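Local structure of putative cell adhesion protein (Parabacteroides distasonis, 3LIU) at residues T222-Y235 with Y285-S297. The protein probably serves as a fimbrillin-type pilus subunit of the FimA/Mfa1 family, with a putative role in cell adhesion. Sequence-based numbering, arbitrary orientation.
Sequences TIEKDFFGDTHFGY and YENTKGEVKSGES
E224 reaches across to 285-297 along its whole side chain. Its CB lies 3.8 Å from CB of E286, CG runs on past the E286 carbonyl, and the extended chain, with CG anti to the backbone N (chi1 -178°), delivers the carboxylate to the backbone at T288 and K289. OE1 accepts the T288 hydroxyl, OG1 to OE1 2.6 Å, on its syn lone pair. E224 OE2 takes K289 N on its own syn lone pair, OE2 to N 3.0 Å. The same oxygen receives T288 N from above the carboxylate plane, and K209 of strand 193-213 adds a salt bridge. An alanine here would probably leave T288 N, the T288 hydroxyl and K289 N without this acceptor and K209 without one of its carboxylate mates. The two segments are irregular loops, leading to strands 238-240 and 308-319 of one mixed sheet in this FimA-family subunit, and side-chain carboxylates make most of the polar links between them. E286 returns the grip: its OE1 receives I223 N at 2.9 Å. Bent at chi2 (95°), E291 turns OE2 to F227 N, 2.8 Å away with an N-H...O angle of 172°, while OE1 pairs with K209. D226 OD1 forms a salt bridge with K289 NZ. Farther along, K293 CB sits over one face of the F228 ring in a CH-pi contact, and K293 N donates to Y235 OH at 3.0 Å.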
ATOM      1  N   THR A 222       4.555  -7.965  -7.621  1.00 16.04           N
ATOM      2  CA  THR A 222       5.228  -6.781  -7.116  1.00 16.44           C
ATOM      3  C   THR A 222       5.054  -5.603  -8.071  1.00 12.44           C
ATOM      4  O   THR A 222       5.079  -5.764  -9.304  1.00 11.25           O
ATOM      5  CB  THR A 222       6.724  -7.067  -6.794  1.00 18.37           C
ATOM      6  OG1 THR A 222       7.304  -5.888  -6.231  1.00 28.74           O
ATOM      7  CG2 THR A 222       7.517  -7.452  -8.028  1.00 21.19           C
ATOM      8  N   ILE A 223       4.793  -4.437  -7.477  1.00 12.70           N
ATOM      9  CA  ILE A 223       4.608  -3.185  -8.176  1.00 13.68           C
ATOM     10  C   ILE A 223       5.509  -2.105  -7.563  1.00 15.09           C
ATOM     11  O   ILE A 223       5.371  -0.919  -7.852  1.00 13.78           O
ATOM     12  CB  ILE A 223       3.127  -2.699  -8.120  1.00 13.48           C
ATOM     13  CG1 ILE A 223       2.619  -2.694  -6.686  1.00 12.77           C
ATOM     14  CG2 ILE A 223       2.251  -3.553  -9.086  1.00  8.66           C
ATOM     15  CD1 ILE A 223       1.170  -2.163  -6.475  1.00  9.70           C
ATOM     16  N   GLU A 224       6.389  -2.520  -6.666  1.00 14.22           N
ATOM     17  CA  GLU A 224       7.324  -1.627  -5.991  1.00 13.83           C
ATOM     18  C   GLU A 224       8.232  -0.939  -6.981  1.00 10.37           C
ATOM     19  O   GLU A 224       8.743  -1.573  -7.918  1.00 10.87           O
ATOM     20  CB  GLU A 224       8.222  -2.433  -5.023  1.00 13.06           C
ATOM     21  CG  GLU A 224       9.228  -1.560  -4.208  1.00 10.36           C
ATOM     22  CD  GLU A 224      10.026  -2.368  -3.187  1.00 16.57           C
ATOM     23  OE1 GLU A 224       9.884  -3.598  -3.166  1.00 10.91           O
ATOM     24  OE2 GLU A 224      10.767  -1.767  -2.374  1.00 10.58           O
ATOM     25  N   LYS A 225       8.483   0.341  -6.745  1.00 10.48           N
ATOM     26  CA  LYS A 225       9.476   1.093  -7.518  1.00 11.64           C
ATOM     27  C   LYS A 225      10.825   1.041  -6.820  1.00 12.32           C
ATOM     28  O   LYS A 225      10.922   1.324  -5.621  1.00 13.60           O
ATOM     29  CB  LYS A 225       9.083   2.556  -7.623  1.00 12.03           C
ATOM     30  CG  LYS A 225       7.915   2.893  -8.549  1.00  9.92           C
ATOM     31  CD  LYS A 225       8.078   2.316  -9.963  1.00 12.80           C
ATOM     32  CE  LYS A 225       7.167   3.061 -10.955  1.00  8.73           C
ATOM     33  NZ  LYS A 225       7.132   2.444 -12.306  1.00  8.90           N
ATOM     34  N   ASP A 226      11.867   0.674  -7.574  1.00 12.95           N
ATOM     35  CA  ASP A 226      13.225   0.813  -7.094  1.00 12.11           C
ATOM     36  C   ASP A 226      13.529   2.284  -6.905  1.00 10.00           C
ATOM     37  O   ASP A 226      13.053   3.123  -7.669  1.00 14.35           O
ATOM     38  CB  ASP A 226      14.220   0.252  -8.099  1.00 10.89           C
ATOM     39  CG  ASP A 226      14.190  -1.223  -8.186  1.00 19.15           C
ATOM     40  OD1 ASP A 226      13.534  -1.893  -7.383  1.00 17.08           O
ATOM     41  OD2 ASP A 226      14.863  -1.732  -9.064  1.00 18.58           O
ATOM     42  N   PHE A 227      14.330   2.592  -5.899  1.00 13.35           N
ATOM     43  CA  PHE A 227      14.770   3.978  -5.616  1.00 12.02           C
ATOM     44  C   PHE A 227      16.262   4.099  -5.858  1.00 14.53           C
ATOM     45  O   PHE A 227      16.984   3.107  -5.833  1.00 13.58           O
ATOM     46  CB  PHE A 227      14.439   4.369  -4.173  1.00 10.08           C
ATOM     47  CG  PHE A 227      13.044   4.913  -3.957  1.00 12.44           C
ATOM     48  CD1 PHE A 227      11.922   4.379  -4.630  1.00  8.91           C
ATOM     49  CD2 PHE A 227      12.839   5.890  -2.996  1.00  9.13           C
ATOM     50  CE1 PHE A 227      10.631   4.837  -4.347  1.00  9.16           C
ATOM     51  CE2 PHE A 227      11.545   6.371  -2.698  1.00 14.40           C
ATOM     52  CZ  PHE A 227      10.447   5.861  -3.354  1.00 10.75           C
ATOM     53  N   PHE A 228      16.723   5.324  -6.089  1.00 16.25           N
ATOM     54  CA  PHE A 228      18.126   5.585  -6.385  1.00 15.35           C
ATOM     55  C   PHE A 228      18.620   4.789  -7.618  1.00 18.28           C
ATOM     56  O   PHE A 228      17.851   4.622  -8.575  1.00 17.84           O
ATOM     57  CB  PHE A 228      18.963   5.387  -5.115  1.00 17.24           C
ATOM     58  CG  PHE A 228      18.568   6.326  -4.017  1.00 14.64           C
ATOM     59  CD1 PHE A 228      18.833   7.689  -4.135  1.00 18.48           C
ATOM     60  CD2 PHE A 228      17.857   5.888  -2.932  1.00 10.71           C
ATOM     61  CE1 PHE A 228      18.411   8.586  -3.159  1.00 16.93           C
ATOM     62  CE2 PHE A 228      17.455   6.783  -1.932  1.00 14.73           C
ATOM     63  CZ  PHE A 228      17.733   8.117  -2.044  1.00 15.13           C
ATOM     64  N   GLY A 229      19.867   4.306  -7.611  1.00 16.27           N
ATOM     65  CA  GLY A 229      20.443   3.655  -8.805  1.00 20.55           C
ATOM     66  C   GLY A 229      20.287   4.566  -9.995  1.00 20.80           C
ATOM     67  O   GLY A 229      20.569   5.751  -9.896  1.00 24.46           O
ATOM     68  N   ASP A 230      19.749   4.051 -11.096  1.00 23.88           N
ATOM     69  CA  ASP A 230      19.512   4.874 -12.299  1.00 27.17           C
ATOM     70  C   ASP A 230      18.050   5.358 -12.434  1.00 27.68           C
ATOM     71  O   ASP A 230      17.631   5.855 -13.501  1.00 30.24           O
ATOM     72  CB  ASP A 230      19.883   4.067 -13.537  1.00 30.64           C
ATOM     73  CG  ASP A 230      18.945   2.881 -13.773  1.00 43.04           C
ATOM     74  OD1 ASP A 230      17.803   2.869 -13.236  1.00 51.45           O
ATOM     75  OD2 ASP A 230      19.345   1.959 -14.520  1.00 55.64           O
ATOM     76  N   THR A 231      17.270   5.198 -11.372  1.00 21.79           N
ATOM     77  CA  THR A 231      15.866   5.629 -11.361  1.00 21.91           C
ATOM     78  C   THR A 231      15.873   7.106 -11.044  1.00 21.12           C
ATOM     79  O   THR A 231      16.902   7.659 -10.732  1.00 23.68           O
ATOM     80  CB  THR A 231      15.070   4.920 -10.256  1.00 20.07           C
ATOM     81  OG1 THR A 231      15.370   5.522  -8.968  1.00 12.97           O
ATOM     82  CG2 THR A 231      15.423   3.433 -10.251  1.00 14.88           C
ATOM     83  N   HIS A 232      14.725   7.754 -11.117  1.00 21.99           N
ATOM     84  CA  HIS A 232      14.656   9.156 -10.719  1.00 22.28           C
ATOM     85  C   HIS A 232      13.855   9.356  -9.430  1.00 19.76           C
ATOM     86  O   HIS A 232      13.325  10.449  -9.188  1.00 18.40           O
ATOM     87  CB  HIS A 232      14.132  10.017 -11.877  1.00 24.88           C
ATOM     88  CG  HIS A 232      15.117  10.148 -12.997  1.00 30.81           C
ATOM     89  ND1 HIS A 232      14.787   9.922 -14.316  1.00 35.18           N
ATOM     90  CD2 HIS A 232      16.445  10.437 -12.981  1.00 37.99           C
ATOM     91  CE1 HIS A 232      15.864  10.089 -15.068  1.00 39.87           C
ATOM     92  NE2 HIS A 232      16.883  10.397 -14.282  1.00 40.88           N
ATOM     93  N   PHE A 233      13.829   8.312  -8.591  1.00 15.77           N
ATOM     94  CA  PHE A 233      13.216   8.389  -7.280  1.00 14.20           C
ATOM     95  C   PHE A 233      14.289   8.501  -6.244  1.00 14.67           C
ATOM     96  O   PHE A 233      15.328   7.831  -6.324  1.00 13.90           O
ATOM     97  CB  PHE A 233      12.339   7.164  -7.046  1.00 16.05           C
ATOM     98  CG  PHE A 233      11.254   7.036  -8.066  1.00 12.68           C
ATOM     99  CD1 PHE A 233      10.371   8.107  -8.277  1.00 12.93           C
ATOM    100  CD2 PHE A 233      11.126   5.896  -8.843  1.00 14.37           C
ATOM    101  CE1 PHE A 233       9.345   8.012  -9.208  1.00 11.84           C
ATOM    102  CE2 PHE A 233      10.107   5.783  -9.763  1.00 16.68           C
ATOM    103  CZ  PHE A 233       9.207   6.846  -9.954  1.00 12.00           C
ATOM    104  N   GLY A 234      14.048   9.391  -5.296  1.00 14.71           N
ATOM    105  CA  GLY A 234      14.961   9.605  -4.204  1.00 15.41           C
ATOM    106  C   GLY A 234      14.258   9.940  -2.933  1.00 12.86           C
ATOM    107  O   GLY A 234      13.085   9.601  -2.747  1.00 10.01           O
ATOM    108  N   TYR A 235      14.972  10.622  -2.039  1.00 13.14           N
ATOM    109  CA  TYR A 235      14.464  10.860  -0.716  1.00 11.43           C
ATOM    110  C   TYR A 235      13.105  11.610  -0.692  1.00 12.60           C
ATOM    111  O   TYR A 235      12.263  11.340   0.158  1.00 11.32           O
ATOM    112  CB  TYR A 235      15.491  11.582   0.157  1.00 12.02           C
ATOM    113  CG  TYR A 235      16.685  10.737   0.609  1.00 11.91           C
ATOM    114  CD1 TYR A 235      16.512   9.476   1.204  1.00 13.45           C
ATOM    115  CD2 TYR A 235      17.966  11.205   0.494  1.00 16.33           C
ATOM    116  CE1 TYR A 235      17.600   8.706   1.604  1.00  7.78           C
ATOM    117  CE2 TYR A 235      19.067  10.426   0.917  1.00 13.03           C
ATOM    118  CZ  TYR A 235      18.860   9.183   1.473  1.00 12.60           C
ATOM    119  OH  TYR A 235      19.899   8.409   1.887  1.00  9.18           O
ATOM    120  N   TYR A 285       2.522   2.505  -0.121  1.00 13.31           N
ATOM    121  CA  TYR A 285       2.843   1.622  -1.249  1.00 12.21           C
ATOM    122  C   TYR A 285       3.887   0.583  -0.791  1.00 11.72           C
ATOM    123  O   TYR A 285       4.438   0.654   0.336  1.00 10.67           O
ATOM    124  CB  TYR A 285       3.345   2.412  -2.480  1.00 12.82           C
ATOM    125  CG  TYR A 285       2.323   3.293  -3.205  1.00 10.24           C
ATOM    126  CD1 TYR A 285       1.014   2.875  -3.403  1.00 10.66           C
ATOM    127  CD2 TYR A 285       2.694   4.524  -3.737  1.00  9.54           C
ATOM    128  CE1 TYR A 285       0.101   3.645  -4.072  1.00 11.50           C
ATOM    129  CE2 TYR A 285       1.756   5.322  -4.443  1.00 10.64           C
ATOM    130  CZ  TYR A 285       0.485   4.883  -4.588  1.00  7.57           C
ATOM    131  OH  TYR A 285      -0.481   5.625  -5.218  1.00  7.21           O
ATOM    132  N   GLU A 286       4.205  -0.344  -1.688  1.00 12.14           N
ATOM    133  CA  GLU A 286       5.190  -1.371  -1.370  1.00 11.43           C
ATOM    134  C   GLU A 286       6.544  -0.766  -1.092  1.00  9.16           C
ATOM    135  O   GLU A 286       6.966   0.207  -1.727  1.00 10.17           O
ATOM    136  CB  GLU A 286       5.338  -2.407  -2.494  1.00  9.09           C
ATOM    137  CG  GLU A 286       4.065  -3.188  -2.794  1.00 16.11           C
ATOM    138  CD  GLU A 286       4.307  -4.460  -3.602  1.00 16.23           C
ATOM    139  OE1 GLU A 286       5.114  -4.407  -4.559  1.00 14.43           O
ATOM    140  OE2 GLU A 286       3.626  -5.486  -3.315  1.00 12.31           O
ATOM    141  N   ASN A 287       7.197  -1.348  -0.104  1.00  9.91           N
ATOM    142  CA  ASN A 287       8.581  -1.102   0.201  1.00 10.60           C
ATOM    143  C   ASN A 287       9.198  -2.351   0.858  1.00 10.24           C
ATOM    144  O   ASN A 287       8.864  -2.705   2.001  1.00 12.15           O
ATOM    145  CB  ASN A 287       8.725   0.091   1.126  1.00 11.98           C
ATOM    146  CG  ASN A 287      10.189   0.440   1.389  1.00 11.10           C
ATOM    147  OD1 ASN A 287      11.073  -0.200   0.840  1.00 13.58           O
ATOM    148  ND2 ASN A 287      10.442   1.415   2.268  1.00  9.41           N
ATOM    149  N   THR A 288      10.012  -3.046   0.097  1.00  8.42           N
ATOM    150  CA  THR A 288      10.780  -4.185   0.584  1.00 12.01           C
ATOM    151  C   THR A 288      12.244  -3.894   0.506  1.00 14.07           C
ATOM    152  O   THR A 288      13.032  -4.497   1.220  1.00 14.53           O
ATOM    153  CB  THR A 288      10.486  -5.483  -0.210  1.00 12.91           C
ATOM    154  OG1 THR A 288      10.981  -5.360  -1.546  1.00 11.39           O
ATOM    155  CG2 THR A 288       8.971  -5.734  -0.229  1.00 11.32           C
ATOM    156  N   LYS A 289      12.638  -2.974  -0.366  1.00 15.08           N
ATOM    157  CA  LYS A 289      14.072  -2.698  -0.531  1.00 13.76           C
ATOM    158  C   LYS A 289      14.631  -1.613   0.386  1.00 12.83           C
ATOM    159  O   LYS A 289      15.794  -1.670   0.739  1.00 12.83           O
ATOM    160  CB  LYS A 289      14.406  -2.419  -1.997  1.00 14.08           C
ATOM    161  CG  LYS A 289      14.212  -3.695  -2.841  1.00 12.39           C
ATOM    162  CD  LYS A 289      14.282  -3.419  -4.314  1.00 20.74           C
ATOM    163  CE  LYS A 289      13.958  -4.663  -5.167  1.00 23.81           C
ATOM    164  NZ  LYS A 289      14.465  -4.431  -6.574  1.00 19.61           N
ATOM    165  N   GLY A 290      13.829  -0.627   0.763  1.00 12.23           N
ATOM    166  CA  GLY A 290      14.283   0.413   1.704  1.00 14.19           C
ATOM    167  C   GLY A 290      15.583   1.095   1.293  1.00 12.12           C
ATOM    168  O   GLY A 290      16.437   1.331   2.121  1.00 10.70           O
ATOM    169  N   GLU A 291      15.737   1.406   0.011  1.00 12.81           N
ATOM    170  CA  GLU A 291      17.024   1.952  -0.462  1.00 10.60           C
ATOM    171  C   GLU A 291      17.365   3.304   0.147  1.00 11.65           C
ATOM    172  O   GLU A 291      16.489   4.149   0.356  1.00 10.82           O
ATOM    173  CB  GLU A 291      17.090   2.066  -1.985  1.00 11.26           C
ATOM    174  CG  GLU A 291      16.841   0.792  -2.738  1.00 12.23           C
ATOM    175  CD  GLU A 291      15.363   0.684  -3.165  1.00 16.25           C
ATOM    176  OE1 GLU A 291      14.482   1.004  -2.349  1.00 13.59           O
ATOM    177  OE2 GLU A 291      15.109   0.348  -4.335  1.00 14.52           O
ATOM    178  N   VAL A 292      18.653   3.486   0.452  1.00  9.76           N
ATOM    179  CA  VAL A 292      19.202   4.809   0.776  1.00  9.80           C
ATOM    180  C   VAL A 292      20.199   5.206  -0.316  1.00 12.42           C
ATOM    181  O   VAL A 292      20.631   4.389  -1.146  1.00 12.87           O
ATOM    182  CB  VAL A 292      19.826   4.864   2.181  1.00 12.20           C
ATOM    183  CG1 VAL A 292      18.743   4.555   3.261  1.00  7.74           C
ATOM    184  CG2 VAL A 292      21.086   3.918   2.261  1.00  9.81           C
ATOM    185  N   LYS A 293      20.562   6.470  -0.338  1.00 16.94           N
ATOM    186  CA  LYS A 293      21.489   6.962  -1.356  1.00 16.07           C
ATOM    187  C   LYS A 293      22.854   6.350  -1.133  1.00 15.98           C
ATOM    188  O   LYS A 293      23.229   6.109  -0.002  1.00 13.79           O
ATOM    189  CB  LYS A 293      21.597   8.465  -1.199  1.00 17.92           C
ATOM    190  CG  LYS A 293      22.492   9.161  -2.178  1.00 28.60           C
ATOM    191  CD  LYS A 293      22.806  10.577  -1.669  1.00 39.33           C
ATOM    192  CE  LYS A 293      21.892  11.584  -2.296  1.00 45.89           C
ATOM    193  NZ  LYS A 293      22.417  11.998  -3.626  1.00 47.54           N
ATOM    194  N   SER A 294      23.614   6.089  -2.191  1.00 15.75           N
ATOM    195  CA  SER A 294      24.947   5.520  -2.010  1.00 19.28           C
ATOM    196  C   SER A 294      25.829   6.535  -1.262  1.00 18.78           C
ATOM    197  O   SER A 294      25.720   7.751  -1.464  1.00 18.27           O
ATOM    198  CB  SER A 294      25.577   5.178  -3.353  1.00 19.96           C
ATOM    199  OG  SER A 294      25.833   6.393  -4.016  1.00 33.99           O
ATOM    200  N   GLY A 295      26.674   6.038  -0.380  1.00 15.37           N
ATOM    201  CA  GLY A 295      27.566   6.910   0.345  1.00 19.96           C
ATOM    202  C   GLY A 295      27.029   7.573   1.589  1.00 21.16           C
ATOM    203  O   GLY A 295      27.645   8.503   2.120  1.00 20.71           O
ATOM    204  N   GLU A 296      25.893   7.097   2.081  1.00 21.41           N
ATOM    205  CA  GLU A 296      25.289   7.684   3.297  1.00 22.61           C
ATOM    206  C   GLU A 296      26.106   7.132   4.494  1.00 21.80           C
ATOM    207  O   GLU A 296      26.584   6.010   4.420  1.00 22.54           O
ATOM    208  CB  GLU A 296      23.797   7.283   3.305  1.00 22.67           C
ATOM    209  CG  GLU A 296      22.834   8.208   3.948  1.00 28.93           C
ATOM    210  CD  GLU A 296      22.674   9.549   3.258  1.00 25.90           C
ATOM    211  OE1 GLU A 296      21.855   9.713   2.312  1.00 21.32           O
ATOM    212  OE2 GLU A 296      23.352  10.464   3.719  1.00 32.38           O
ATOM    213  N   SER A 297      26.344   7.928   5.539  1.00 19.53           N
ATOM    214  CA  SER A 297      26.966   7.433   6.757  1.00 20.95           C
ATOM    215  C   SER A 297      25.942   7.078   7.809  1.00 21.29           C
ATOM    216  O   SER A 297      24.785   7.506   7.756  1.00 19.65           O
ATOM    217  CB  SER A 297      27.940   8.459   7.351  1.00 21.77           C
ATOM    218  OG  SER A 297      29.180   8.382   6.657  1.00 31.36           O
TER
HETATM  219  O   HOH W   1       6.834   1.258  -4.427  1.00 13.01           O